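Local structure of dinoflagellate luciferase (Lingulodinium polyedrum, 1VPR) at residues Cys107-Leu118 / Trp265-Glu276. The protein catalyses, here through the third of its three luciferase domains, the oxidation of dinoflagellate luciferin by molecular oxygen, emitting flashes of blue light. Sequence-based numbering, arbitrary orientation.
Sequences CFNNFQDPCPQL and WEMESGRCFRIE
Arg274 reaches from its strand into the bend of segment 107-118. Its CB lies 3.6 Å from Phe108 CE1, and CG follows beside CE1 and CZ of that ring. CD sits over the centre of the Phe108 ring, a CH-pi contact of 3.6 Å from CD to the ring centroid. The chain bends about CG-CD (chi3 -61°), which brings the guanidinium to the carbonyls of the loop while NH1 stays near the Phe108 ring. NE passes Cys115 SG. Cys115 CB covers one guanidinium face, 3.6 Å from Arg274 CZ, and Phe111 lies over the opposite face. Arg274 NH2 donates to Phe111 O at 2.9 Å and also forms a salt bridge with Glu293. Arg274 NH1 donates to Asp113 O at 2.8 Å, coming from above the carbonyl plane. A leucine here would probably leave the Phe111 and Asp113 carbonyls without these donors and Glu293 without this charge, and let the bend shift.

Farther along, Leu118 CD2 lies over a face of the Trp265 six-membered ring, while Pro116 CG touches Trp265 CZ2 at 3.4 Å. Leu118 N donates to Gly270 O in a nearly straight bond (176°). At the other end, Cys107 N donates to Glu276 OE1, which is also held by Arg259, and Glu276 OE2 pairs with Arg278.

The short helix 107-111 crosses strand 271-282 of the calycin-type beta barrel, and the loop after it runs along this strand, which lies between strands 259-266 and 285-294; helix 120-126 packs against Leu118.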
loop_
_atom_site.group_PDB
_atom_site.type_symbol
_atom_site.label_atom_id
_atom_site.label_comp_id
_atom_site.label_asym_id
_atom_site.label_seq_id
_atom_site.Cartn_x
_atom_site.Cartn_y
_atom_site.Cartn_z
ATOM N N CYS A 107 -11.939 0.048 -13.205
ATOM C CA CYS A 107 -10.827 0.446 -14.058
ATOM C C CYS A 107 -10.382 -0.683 -14.961
ATOM O O CYS A 107 -10.747 -1.844 -14.758
ATOM C CB CYS A 107 -9.635 0.886 -13.189
ATOM S SG CYS A 107 -9.107 -0.425 -12.015
ATOM N N PHE A 108 -9.585 -0.322 -15.960
ATOM C CA PHE A 108 -9.035 -1.271 -16.939
ATOM C C PHE A 108 -10.146 -2.075 -17.624
ATOM O O PHE A 108 -9.947 -3.233 -17.981
ATOM C CB PHE A 108 -8.045 -2.233 -16.268
ATOM C CG PHE A 108 -6.736 -1.588 -15.859
ATOM C CD1 PHE A 108 -6.536 -1.164 -14.553
ATOM C CD2 PHE A 108 -5.707 -1.402 -16.795
ATOM C CE1 PHE A 108 -5.332 -0.556 -14.170
ATOM C CE2 PHE A 108 -4.497 -0.793 -16.422
ATOM C CZ PHE A 108 -4.314 -0.370 -15.099
ATOM N N ASN A 109 -11.301 -1.439 -17.810
ATOM C CA ASN A 109 -12.460 -2.095 -18.420
ATOM C C ASN A 109 -12.820 -3.324 -17.601
ATOM O O ASN A 109 -12.982 -4.420 -18.136
ATOM C CB ASN A 109 -12.154 -2.484 -19.866
ATOM C CG ASN A 109 -12.107 -1.276 -20.770
ATOM O OD1 ASN A 109 -13.024 -0.443 -20.745
ATOM N ND2 ASN A 109 -11.048 -1.159 -21.569
ATOM N N ASN A 110 -12.938 -3.116 -16.288
ATOM C CA ASN A 110 -13.248 -4.171 -15.341
ATOM C C ASN A 110 -12.174 -5.222 -15.366
ATOM O O ASN A 110 -12.450 -6.431 -15.291
ATOM C CB ASN A 110 -14.591 -4.804 -15.643
ATOM C CG ASN A 110 -15.714 -3.858 -15.422
ATOM O OD1 ASN A 110 -15.883 -3.323 -14.317
ATOM N ND2 ASN A 110 -16.500 -3.620 -16.472
ATOM N N PHE A 111 -10.941 -4.735 -15.459
ATOM C CA PHE A 111 -9.765 -5.566 -15.496
ATOM C C PHE A 111 -9.699 -6.514 -16.702
ATOM O O PHE A 111 -8.890 -7.446 -16.709
ATOM C CB PHE A 111 -9.664 -6.343 -14.179
ATOM C CG PHE A 111 -9.563 -5.447 -12.959
ATOM C CD1 PHE A 111 -10.585 -5.401 -12.023
ATOM C CD2 PHE A 111 -8.424 -4.684 -12.741
ATOM C CE1 PHE A 111 -10.472 -4.607 -10.866
ATOM C CE2 PHE A 111 -8.302 -3.880 -11.582
ATOM C CZ PHE A 111 -9.332 -3.853 -10.648
ATOM N N GLN A 112 -10.517 -6.259 -17.724
ATOM C CA GLN A 112 -10.502 -7.118 -18.923
ATOM C C GLN A 112 -9.404 -6.696 -19.895
ATOM O O GLN A 112 -9.085 -7.417 -20.833
ATOM C CB GLN A 112 -11.855 -7.080 -19.633
ATOM C CG GLN A 112 -13.002 -7.568 -18.769
ATOM C CD GLN A 112 -14.326 -7.479 -19.486
ATOM O OE1 GLN A 112 -14.844 -8.484 -19.972
ATOM N NE2 GLN A 112 -14.876 -6.275 -19.575
ATOM N N ASP A 113 -8.834 -5.516 -19.676
ATOM C CA ASP A 113 -7.747 -5.039 -20.517
ATOM C C ASP A 113 -6.609 -6.044 -20.391
ATOM O O ASP A 113 -6.385 -6.619 -19.308
ATOM C CB ASP A 113 -7.282 -3.660 -20.039
ATOM C CG ASP A 113 -8.187 -2.544 -20.522
ATOM O OD1 ASP A 113 -8.189 -1.452 -19.913
ATOM O OD2 ASP A 113 -8.898 -2.760 -21.532
ATOM N N PRO A 114 -5.871 -6.281 -21.491
ATOM C CA PRO A 114 -4.754 -7.232 -21.481
ATOM C C PRO A 114 -3.716 -6.815 -20.429
ATOM O O PRO A 114 -3.205 -5.688 -20.451
ATOM C CB PRO A 114 -4.188 -7.137 -22.906
ATOM C CG PRO A 114 -5.296 -6.565 -23.698
ATOM C CD PRO A 114 -5.944 -5.574 -22.782
ATOM N N CYS A 115 -3.417 -7.727 -19.518
ATOM C CA CYS A 115 -2.463 -7.455 -18.452
ATOM C C CYS A 115 -1.056 -7.974 -18.760
ATOM O O CYS A 115 -0.877 -9.134 -19.104
ATOM C CB CYS A 115 -2.961 -8.092 -17.154
ATOM S SG CYS A 115 -1.979 -7.641 -15.708
ATOM N N PRO A 116 -0.037 -7.116 -18.624
ATOM C CA PRO A 116 1.344 -7.534 -18.893
ATOM C C PRO A 116 1.822 -8.484 -17.801
ATOM O O PRO A 116 1.239 -8.545 -16.717
ATOM C CB PRO A 116 2.108 -6.220 -18.874
ATOM C CG PRO A 116 1.358 -5.441 -17.805
ATOM C CD PRO A 116 -0.096 -5.721 -18.149
ATOM N N GLN A 117 2.896 -9.212 -18.084
ATOM C CA GLN A 117 3.458 -10.152 -17.133
ATOM C C GLN A 117 4.947 -10.272 -17.468
ATOM O O GLN A 117 5.314 -10.273 -18.646
ATOM C CB GLN A 117 2.748 -11.490 -17.304
ATOM C CG GLN A 117 3.506 -12.710 -16.852
ATOM C CD GLN A 117 3.387 -12.960 -15.375
ATOM O OE1 GLN A 117 2.323 -12.762 -14.790
ATOM N NE2 GLN A 117 4.477 -13.426 -14.758
ATOM N N LEU A 118 5.811 -10.345 -16.461
ATOM C CA LEU A 118 7.236 -10.470 -16.758
ATOM C C LEU A 118 7.565 -11.941 -16.992
ATOM O O LEU A 118 6.969 -12.834 -16.379
ATOM C CB LEU A 118 8.090 -9.928 -15.603
ATOM C CG LEU A 118 7.906 -8.460 -15.235
ATOM C CD1 LEU A 118 8.924 -8.051 -14.154
ATOM C CD2 LEU A 118 8.087 -7.616 -16.482
ATOM N N TRP A 265 3.917 -3.599 -9.853
ATOM C CA TRP A 265 4.646 -4.757 -10.340
ATOM C C TRP A 265 5.284 -5.427 -9.144
ATOM O O TRP A 265 6.112 -4.818 -8.472
ATOM C CB TRP A 265 5.760 -4.347 -11.298
ATOM C CG TRP A 265 5.307 -4.101 -12.700
ATOM C CD1 TRP A 265 5.113 -2.895 -13.299
ATOM C CD2 TRP A 265 4.999 -5.099 -13.688
ATOM N NE1 TRP A 265 4.695 -3.069 -14.605
ATOM C CE2 TRP A 265 4.622 -4.414 -14.870
ATOM C CE3 TRP A 265 5.005 -6.499 -13.692
ATOM C CZ2 TRP A 265 4.260 -5.086 -16.045
ATOM C CZ3 TRP A 265 4.638 -7.172 -14.873
ATOM C CH2 TRP A 265 4.277 -6.460 -16.022
ATOM N N GLU A 266 4.896 -6.670 -8.879
ATOM C CA GLU A 266 5.458 -7.443 -7.766
ATOM C C GLU A 266 6.639 -8.156 -8.425
ATOM O O GLU A 266 6.469 -9.163 -9.133
ATOM C CB GLU A 266 4.413 -8.440 -7.261
ATOM C CG GLU A 266 4.848 -9.315 -6.091
ATOM C CD GLU A 266 3.741 -10.273 -5.677
ATOM O OE1 GLU A 266 3.449 -11.196 -6.475
ATOM O OE2 GLU A 266 3.155 -10.086 -4.574
HETATM N N MSE A 267 7.838 -7.622 -8.185
HETATM C CA MSE A 267 9.038 -8.108 -8.825
HETATM C C MSE A 267 9.412 -9.571 -8.638
HETATM O O MSE A 267 9.924 -10.195 -9.562
HETATM C CB MSE A 267 10.214 -7.212 -8.444
HETATM C CG MSE A 267 10.029 -5.723 -8.790
HETATM SE SE MSE A 267 9.545 -5.460 -10.644
HETATM C CE MSE A 267 10.955 -6.535 -11.444
ATOM N N GLU A 268 9.152 -10.145 -7.476
ATOM C CA GLU A 268 9.526 -11.543 -7.284
ATOM C C GLU A 268 8.663 -12.576 -8.009
ATOM O O GLU A 268 9.075 -13.738 -8.132
ATOM C CB GLU A 268 9.572 -11.858 -5.794
ATOM C CG GLU A 268 10.663 -11.108 -5.077
ATOM C CD GLU A 268 10.416 -9.609 -5.006
ATOM O OE1 GLU A 268 9.303 -9.197 -4.622
ATOM O OE2 GLU A 268 11.352 -8.842 -5.318
ATOM N N SER A 269 7.485 -12.167 -8.487
ATOM C CA SER A 269 6.567 -13.067 -9.194
ATOM C C SER A 269 6.353 -12.651 -10.653
ATOM O O SER A 269 5.863 -13.433 -11.478
ATOM C CB SER A 269 5.220 -13.083 -8.485
ATOM O OG SER A 269 4.547 -11.843 -8.671
ATOM N N GLY A 270 6.732 -11.421 -10.971
ATOM C CA GLY A 270 6.566 -10.917 -12.326
ATOM C C GLY A 270 5.126 -10.547 -12.627
ATOM O O GLY A 270 4.767 -10.301 -13.792
ATOM N N ARG A 271 4.290 -10.493 -11.589
ATOM C CA ARG A 271 2.870 -10.159 -11.780
ATOM C C ARG A 271 2.577 -8.658 -11.661
ATOM O O ARG A 271 3.179 -7.967 -10.838
ATOM C CB ARG A 271 2.016 -10.919 -10.760
ATOM C CG ARG A 271 1.970 -12.420 -10.975
ATOM C CD ARG A 271 1.033 -13.062 -9.955
ATOM N NE ARG A 271 1.520 -12.881 -8.592
ATOM C CZ ARG A 271 0.802 -13.175 -7.508
ATOM N NH1 ARG A 271 1.303 -12.988 -6.287
ATOM N NH2 ARG A 271 -0.430 -13.652 -7.650
ATOM N N CYS A 272 1.662 -8.161 -12.493
ATOM C CA CYS A 272 1.273 -6.747 -12.472
ATOM C C CYS A 272 -0.112 -6.661 -11.826
ATOM O O CYS A 272 -1.102 -7.064 -12.442
ATOM C CB CYS A 272 1.194 -6.191 -13.909
ATOM S SG CYS A 272 0.794 -4.401 -14.043
ATOM N N PHE A 273 -0.181 -6.182 -10.581
ATOM C CA PHE A 273 -1.468 -6.034 -9.896
ATOM C C PHE A 273 -2.058 -4.724 -10.370
ATOM O O PHE A 273 -1.382 -3.694 -10.393
ATOM C CB PHE A 273 -1.293 -5.970 -8.361
ATOM C CG PHE A 273 -0.943 -7.290 -7.720
ATOM C CD1 PHE A 273 0.339 -7.806 -7.817
ATOM C CD2 PHE A 273 -1.907 -8.010 -7.012
ATOM C CE1 PHE A 273 0.675 -9.013 -7.226
ATOM C CE2 PHE A 273 -1.592 -9.224 -6.410
ATOM C CZ PHE A 273 -0.293 -9.734 -6.515
ATOM N N ARG A 274 -3.327 -4.731 -10.737
ATOM C CA ARG A 274 -3.929 -3.503 -11.204
ATOM C C ARG A 274 -4.901 -3.075 -10.136
ATOM O O ARG A 274 -5.518 -3.909 -9.488
ATOM C CB ARG A 274 -4.554 -3.734 -12.572
ATOM C CG ARG A 274 -3.475 -3.883 -13.656
ATOM C CD ARG A 274 -4.078 -4.234 -15.022
ATOM N NE ARG A 274 -4.784 -5.503 -14.931
ATOM C CZ ARG A 274 -5.588 -5.973 -15.873
ATOM N NH1 ARG A 274 -5.773 -5.266 -16.986
ATOM N NH2 ARG A 274 -6.231 -7.122 -15.682
ATOM N N ILE A 275 -5.059 -1.770 -9.953
ATOM C CA ILE A 275 -5.850 -1.315 -8.817
ATOM C C ILE A 275 -6.504 0.040 -8.962
ATOM O O ILE A 275 -6.064 0.867 -9.767
ATOM C CB ILE A 275 -4.889 -1.307 -7.582
ATOM C CG1 ILE A 275 -5.588 -0.829 -6.302
ATOM C CG2 ILE A 275 -3.674 -0.379 -7.879
ATOM C CD1 ILE A 275 -4.627 -0.877 -5.105
ATOM N N GLU A 276 -7.593 0.247 -8.222
ATOM C CA GLU A 276 -8.244 1.551 -8.191
ATOM C C GLU A 276 -8.675 1.847 -6.765
ATOM O O GLU A 276 -8.875 0.915 -5.953
ATOM C CB GLU A 276 -9.491 1.623 -9.101
ATOM C CG GLU A 276 -10.674 0.729 -8.718
ATOM C CD GLU A 276 -11.976 1.298 -9.243
ATOM O OE1 GLU A 276 -12.122 1.360 -10.488
ATOM O OE2 GLU A 276 -12.844 1.715 -8.423
HETATM O O HOH W 1 -3.824 -3.861 -18.517
HETATM O O HOH W 2 0.816 -9.916 -14.753
#